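Local coordinates for 3-phosphoshikimate 1-carboxyvinyltransferase (Streptomyces sviceus, PDB 7M0O), which probably catalyses the transfer of the enolpyruvyl group of phosphoenolpyruvate to the 5-hydroxyl of shikimate-3-phosphate, a step in chorismate biosynthesis, at residues L160-P165 against A189-F194; A12-L17 against T215-E220. One frame throughout, in Å; residues are numbered along the deposited sequence.

Interaction 1. Residues L160-P165 against A189-F194; sequences LLLLGP and AMMRAF
Met191 reaches from helix 182-193 toward Leu161, Leu162 and Pro165, and accounts for 93 of the 161 Å² buried between the two segments. Three apolar contacts divide its side chain. The stem meets a leucine branch, with Met191 CG 3.8 Å from Leu162 CD2. The sulfur comes next, Met191 SD standing 4.0 Å from Leu161 CB. At the end of the chain the methyl leans on a proline ring, Met191 CE lying 4.0 Å from Pro165 CG, and the two side chains cross at about a right angle. The torsions account for this sequence: CG and SD run outward in an extended line (chi2 173°), then a bend at chi3 (67°) turns the methyl along the partner helix.

A second kind of contact sets carbon against oxygen. Met191 CE approaches Leu161 O to 3.2 Å, with a C=O···CE angle of about 118°, so the methyl sits beside the carbonyl. That oxygen already accepts a bond from Gly164 N (3.2 Å), and the methyl covers it from another direction. Cutting Met191 back to an alanine would probably leave a gap between the two helices, with Leu161 O stripped of its methyl cover and Pro165 CG without this partner.

Further partners fix the setting. Leu161, Pro165 and Met191 all touch Val207 of strand 204-207, and the hydroxyl of Tyr212 is hydrogen-bonded to Leu162 O. Leu162 also packs on helix 8-20, its side chain about 4 Å from that of Arg13, which probably binds shikimate-3-phosphate. Two helices joined through strand 171-174 and packed together over the mixed sheet containing that strand are characteristic of the inside-out alpha/beta barrel domains of EPSP synthases, with helices inside and sheets outside.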
# COMPACT_ATOMS: atom_id res chain seq x y z
N LEU A 160 -0.60 8.58 14.33
CA LEU A 160 -1.37 9.27 15.38
C LEU A 160 -2.79 8.72 15.48
O LEU A 160 -3.31 8.54 16.60
CB LEU A 160 -1.41 10.77 15.10
CG LEU A 160 -0.12 11.53 15.37
CD1 LEU A 160 -0.29 13.00 15.02
CD2 LEU A 160 0.34 11.35 16.83
N LEU A 161 -3.45 8.45 14.35
CA LEU A 161 -4.76 7.81 14.40
C LEU A 161 -4.69 6.48 15.13
O LEU A 161 -5.51 6.19 16.02
CB LEU A 161 -5.32 7.62 12.98
CG LEU A 161 -5.75 8.88 12.24
CD1 LEU A 161 -5.79 8.60 10.73
CD2 LEU A 161 -7.11 9.34 12.74
N LEU A 162 -3.70 5.65 14.79
CA LEU A 162 -3.58 4.34 15.42
C LEU A 162 -3.29 4.47 16.91
O LEU A 162 -3.75 3.64 17.70
CB LEU A 162 -2.50 3.53 14.71
CG LEU A 162 -2.88 3.07 13.29
CD1 LEU A 162 -1.68 2.48 12.57
CD2 LEU A 162 -4.00 2.08 13.33
N LEU A 163 -2.56 5.51 17.31
CA LEU A 163 -2.25 5.74 18.72
C LEU A 163 -3.49 6.09 19.54
O LEU A 163 -3.57 5.74 20.73
CB LEU A 163 -1.20 6.85 18.84
CG LEU A 163 -0.88 7.43 20.22
CD1 LEU A 163 -0.12 6.44 21.05
CD2 LEU A 163 -0.08 8.72 20.11
N GLY A 164 -4.46 6.79 18.94
CA GLY A 164 -5.57 7.38 19.66
C GLY A 164 -6.23 6.52 20.72
O GLY A 164 -6.40 6.96 21.87
N PRO A 165 -6.66 5.30 20.38
CA PRO A 165 -7.37 4.47 21.37
C PRO A 165 -6.48 3.96 22.50
O PRO A 165 -7.01 3.46 23.50
CB PRO A 165 -7.93 3.30 20.53
CG PRO A 165 -7.91 3.83 19.08
CD PRO A 165 -6.68 4.68 19.04
N ALA A 189 -10.89 2.32 8.22
CA ALA A 189 -11.61 1.07 8.07
C ALA A 189 -10.95 -0.06 8.85
O ALA A 189 -11.63 -0.93 9.41
CB ALA A 189 -11.72 0.70 6.59
N MET A 190 -9.61 -0.08 8.89
CA MET A 190 -8.92 -1.12 9.64
C MET A 190 -9.15 -0.94 11.14
O MET A 190 -9.37 -1.92 11.87
CB MET A 190 -7.43 -1.13 9.29
CG MET A 190 -7.16 -1.52 7.83
SD MET A 190 -5.42 -1.64 7.39
CE MET A 190 -4.91 -3.03 8.42
N MET A 191 -9.12 0.30 11.62
CA MET A 191 -9.44 0.55 13.02
C MET A 191 -10.85 0.08 13.35
O MET A 191 -11.10 -0.44 14.45
CB MET A 191 -9.25 2.04 13.34
CG MET A 191 -7.77 2.52 13.29
SD MET A 191 -7.57 4.31 13.47
CE MET A 191 -8.12 4.54 15.17
N ARG A 192 -11.79 0.21 12.40
CA ARG A 192 -13.16 -0.28 12.62
C ARG A 192 -13.18 -1.80 12.75
O ARG A 192 -13.91 -2.35 13.59
CB ARG A 192 -14.10 0.17 11.50
CG ARG A 192 -14.52 1.63 11.58
CD ARG A 192 -15.68 1.95 10.64
NE ARG A 192 -15.26 2.00 9.24
CZ ARG A 192 -14.82 3.10 8.62
NH1 ARG A 192 -14.74 4.25 9.28
NH2 ARG A 192 -14.47 3.04 7.35
N ALA A 193 -12.36 -2.50 11.95
CA ALA A 193 -12.27 -3.95 12.08
C ALA A 193 -11.72 -4.36 13.43
O ALA A 193 -11.99 -5.48 13.90
CB ALA A 193 -11.40 -4.53 10.95
N PHE A 194 -10.97 -3.48 14.09
CA PHE A 194 -10.46 -3.73 15.43
C PHE A 194 -11.28 -2.99 16.49
O PHE A 194 -10.78 -2.74 17.59
CB PHE A 194 -8.97 -3.36 15.48
CG PHE A 194 -8.07 -4.39 14.85
CD1 PHE A 194 -7.42 -5.34 15.65
CD2 PHE A 194 -7.88 -4.43 13.49
CE1 PHE A 194 -6.60 -6.31 15.07
CE2 PHE A 194 -7.05 -5.39 12.91
CZ PHE A 194 -6.41 -6.32 13.69

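Interaction 2. Residues A12-L17 against T215-E220; sequences ARALFL and TTYAIE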
# COMPACT_ATOMS: atom_id res chain seq x y z
N ALA A 12 1.50 -3.21 7.46
CA ALA A 12 2.11 -2.35 8.47
C ALA A 12 1.09 -1.92 9.52
O ALA A 12 1.33 -2.04 10.73
CB ALA A 12 2.73 -1.12 7.80
N ARG A 13 -0.04 -1.35 9.06
CA ARG A 13 -1.11 -0.99 9.99
C ARG A 13 -1.58 -2.19 10.79
O ARG A 13 -1.83 -2.08 12.00
CB ARG A 13 -2.29 -0.39 9.22
CG ARG A 13 -2.04 0.90 8.42
CD ARG A 13 -3.34 1.18 7.67
NE ARG A 13 -3.36 2.34 6.79
CZ ARG A 13 -3.03 2.32 5.49
NH1 ARG A 13 -2.61 1.20 4.91
NH2 ARG A 13 -3.13 3.43 4.78
N ALA A 14 -1.74 -3.35 10.14
CA ALA A 14 -2.27 -4.53 10.83
C ALA A 14 -1.34 -5.01 11.94
O ALA A 14 -1.81 -5.53 12.96
CB ALA A 14 -2.51 -5.66 9.83
N LEU A 15 -0.02 -4.88 11.73
CA LEU A 15 0.94 -5.28 12.77
C LEU A 15 0.81 -4.40 14.00
O LEU A 15 0.89 -4.89 15.14
CB LEU A 15 2.37 -5.21 12.22
CG LEU A 15 2.79 -6.34 11.29
CD1 LEU A 15 4.14 -6.03 10.65
CD2 LEU A 15 2.88 -7.61 12.07
N PHE A 16 0.64 -3.09 13.80
CA PHE A 16 0.39 -2.19 14.92
C PHE A 16 -0.86 -2.59 15.67
O PHE A 16 -0.86 -2.69 16.91
CB PHE A 16 0.28 -0.75 14.39
CG PHE A 16 0.15 0.30 15.48
CD1 PHE A 16 -1.02 0.39 16.25
CD2 PHE A 16 1.16 1.22 15.70
CE1 PHE A 16 -1.16 1.36 17.25
CE2 PHE A 16 1.02 2.21 16.70
CZ PHE A 16 -0.14 2.27 17.46
N LEU A 17 -1.97 -2.77 14.95
CA LEU A 17 -3.24 -3.11 15.59
C LEU A 17 -3.15 -4.44 16.33
O LEU A 17 -3.69 -4.57 17.45
CB LEU A 17 -4.34 -3.13 14.53
CG LEU A 17 -4.60 -1.73 13.95
CD1 LEU A 17 -5.32 -1.78 12.61
CD2 LEU A 17 -5.43 -0.93 14.95
N THR A 215 -8.85 -9.61 16.71
CA THR A 215 -9.68 -10.30 15.74
C THR A 215 -8.78 -11.14 14.83
O THR A 215 -7.55 -11.16 14.98
CB THR A 215 -10.52 -9.30 14.94
OG1 THR A 215 -11.52 -9.99 14.19
CG2 THR A 215 -9.63 -8.48 14.00
N THR A 216 -9.40 -11.89 13.92
CA THR A 216 -8.69 -12.49 12.80
C THR A 216 -8.81 -11.52 11.64
O THR A 216 -9.92 -11.17 11.25
CB THR A 216 -9.27 -13.86 12.45
OG1 THR A 216 -8.92 -14.83 13.44
CG2 THR A 216 -8.73 -14.36 11.10
N TYR A 217 -7.67 -11.06 11.12
CA TYR A 217 -7.66 -10.02 10.09
C TYR A 217 -6.84 -10.51 8.90
O TYR A 217 -5.64 -10.75 9.03
CB TYR A 217 -7.11 -8.68 10.61
CG TYR A 217 -7.33 -7.59 9.58
CD1 TYR A 217 -8.56 -6.95 9.47
CD2 TYR A 217 -6.32 -7.25 8.70
CE1 TYR A 217 -8.76 -5.98 8.49
CE2 TYR A 217 -6.51 -6.29 7.73
CZ TYR A 217 -7.73 -5.66 7.63
OH TYR A 217 -7.91 -4.70 6.66
N ALA A 218 -7.50 -10.65 7.76
CA ALA A 218 -6.85 -11.06 6.52
C ALA A 218 -6.31 -9.84 5.78
O ALA A 218 -7.04 -8.87 5.55
CB ALA A 218 -7.84 -11.82 5.63
N ILE A 219 -5.03 -9.91 5.40
CA ILE A 219 -4.37 -8.85 4.64
C ILE A 219 -4.69 -9.03 3.16
O ILE A 219 -4.46 -10.11 2.59
CB ILE A 219 -2.86 -8.87 4.88
CG1 ILE A 219 -2.54 -8.67 6.36
CG2 ILE A 219 -2.15 -7.81 3.98
CD1 ILE A 219 -3.12 -7.43 6.90
N GLU A 220 -5.19 -7.96 2.53
CA GLU A 220 -5.48 -8.01 1.10
C GLU A 220 -4.19 -8.09 0.28
O GLU A 220 -3.21 -7.41 0.60
CB GLU A 220 -6.26 -6.77 0.65
CG GLU A 220 -7.69 -6.72 1.09
CD GLU A 220 -8.36 -5.38 0.81
OE1 GLU A 220 -7.89 -4.60 -0.06
OE2 GLU A 220 -9.38 -5.10 1.47
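Ala14 CB and Ile219 CD1 meet at 3.5 Å, a close approach for two methyl carbons. The isoleucine gets there by a folded conformation: CG1 lies opposite the carbonyl carbon (chi1 -60°), and chi2 of -56° curls CD1 back alongside CA instead of letting it extend. The same methyl lies in the plane of the Tyr217 ring, at its edge, with Ile219 CD1 3.7 Å from Tyr217 CD2 and equally far from Tyr217 CE2. Ala14 CB also comes within 4.3 Å of Tyr217 CD2, approaching the ring obliquely. The two methyls and the ring edge thus meet at one corner, each touching the other two.

This is helix-on-sheet packing: strand 216-218 is an outermost strand of a four-stranded mixed sheet, lying parallel to strand 24-28, and helix 8-20 rests against it. Backbone bonds from Tyr217 to Thr26 and Val28 anchor the strand.

Tyr217 has CG anti to the backbone N (chi1 -171°), which carries its ring toward helices 8-20 and 182-193. One residue before Ala14, Arg13, which probably binds shikimate-3-phosphate, is held by Thr187 OG1 at NE and by a cation-pi contact with Tyr183.

In the fold
Along the chain, interaction 1 is nested inside interaction 2: 12-17 comes first, then 160-165 and 189-194, and 215-220 last. Their centres are 11 Å apart, and helix 182-193 bridges them directly. Met190, next to the residue that carries interaction 1, places its CG 3.5 Å from Tyr217 OH and its CE 3.6 Å from Ala14 N. Helices 8-20 and 155-163 also touch, through Phe16 CE1 and Leu162 O at 3.5 Å. The three helices therefore pack against one another in the domain interior, between the sheet of strands 24-28 and 216-218 and that of strands 171-174 and 204-207. With Met190 SD 3.5 Å from Arg13 CD, the packing reaches a residue that probably binds shikimate-3-phosphate.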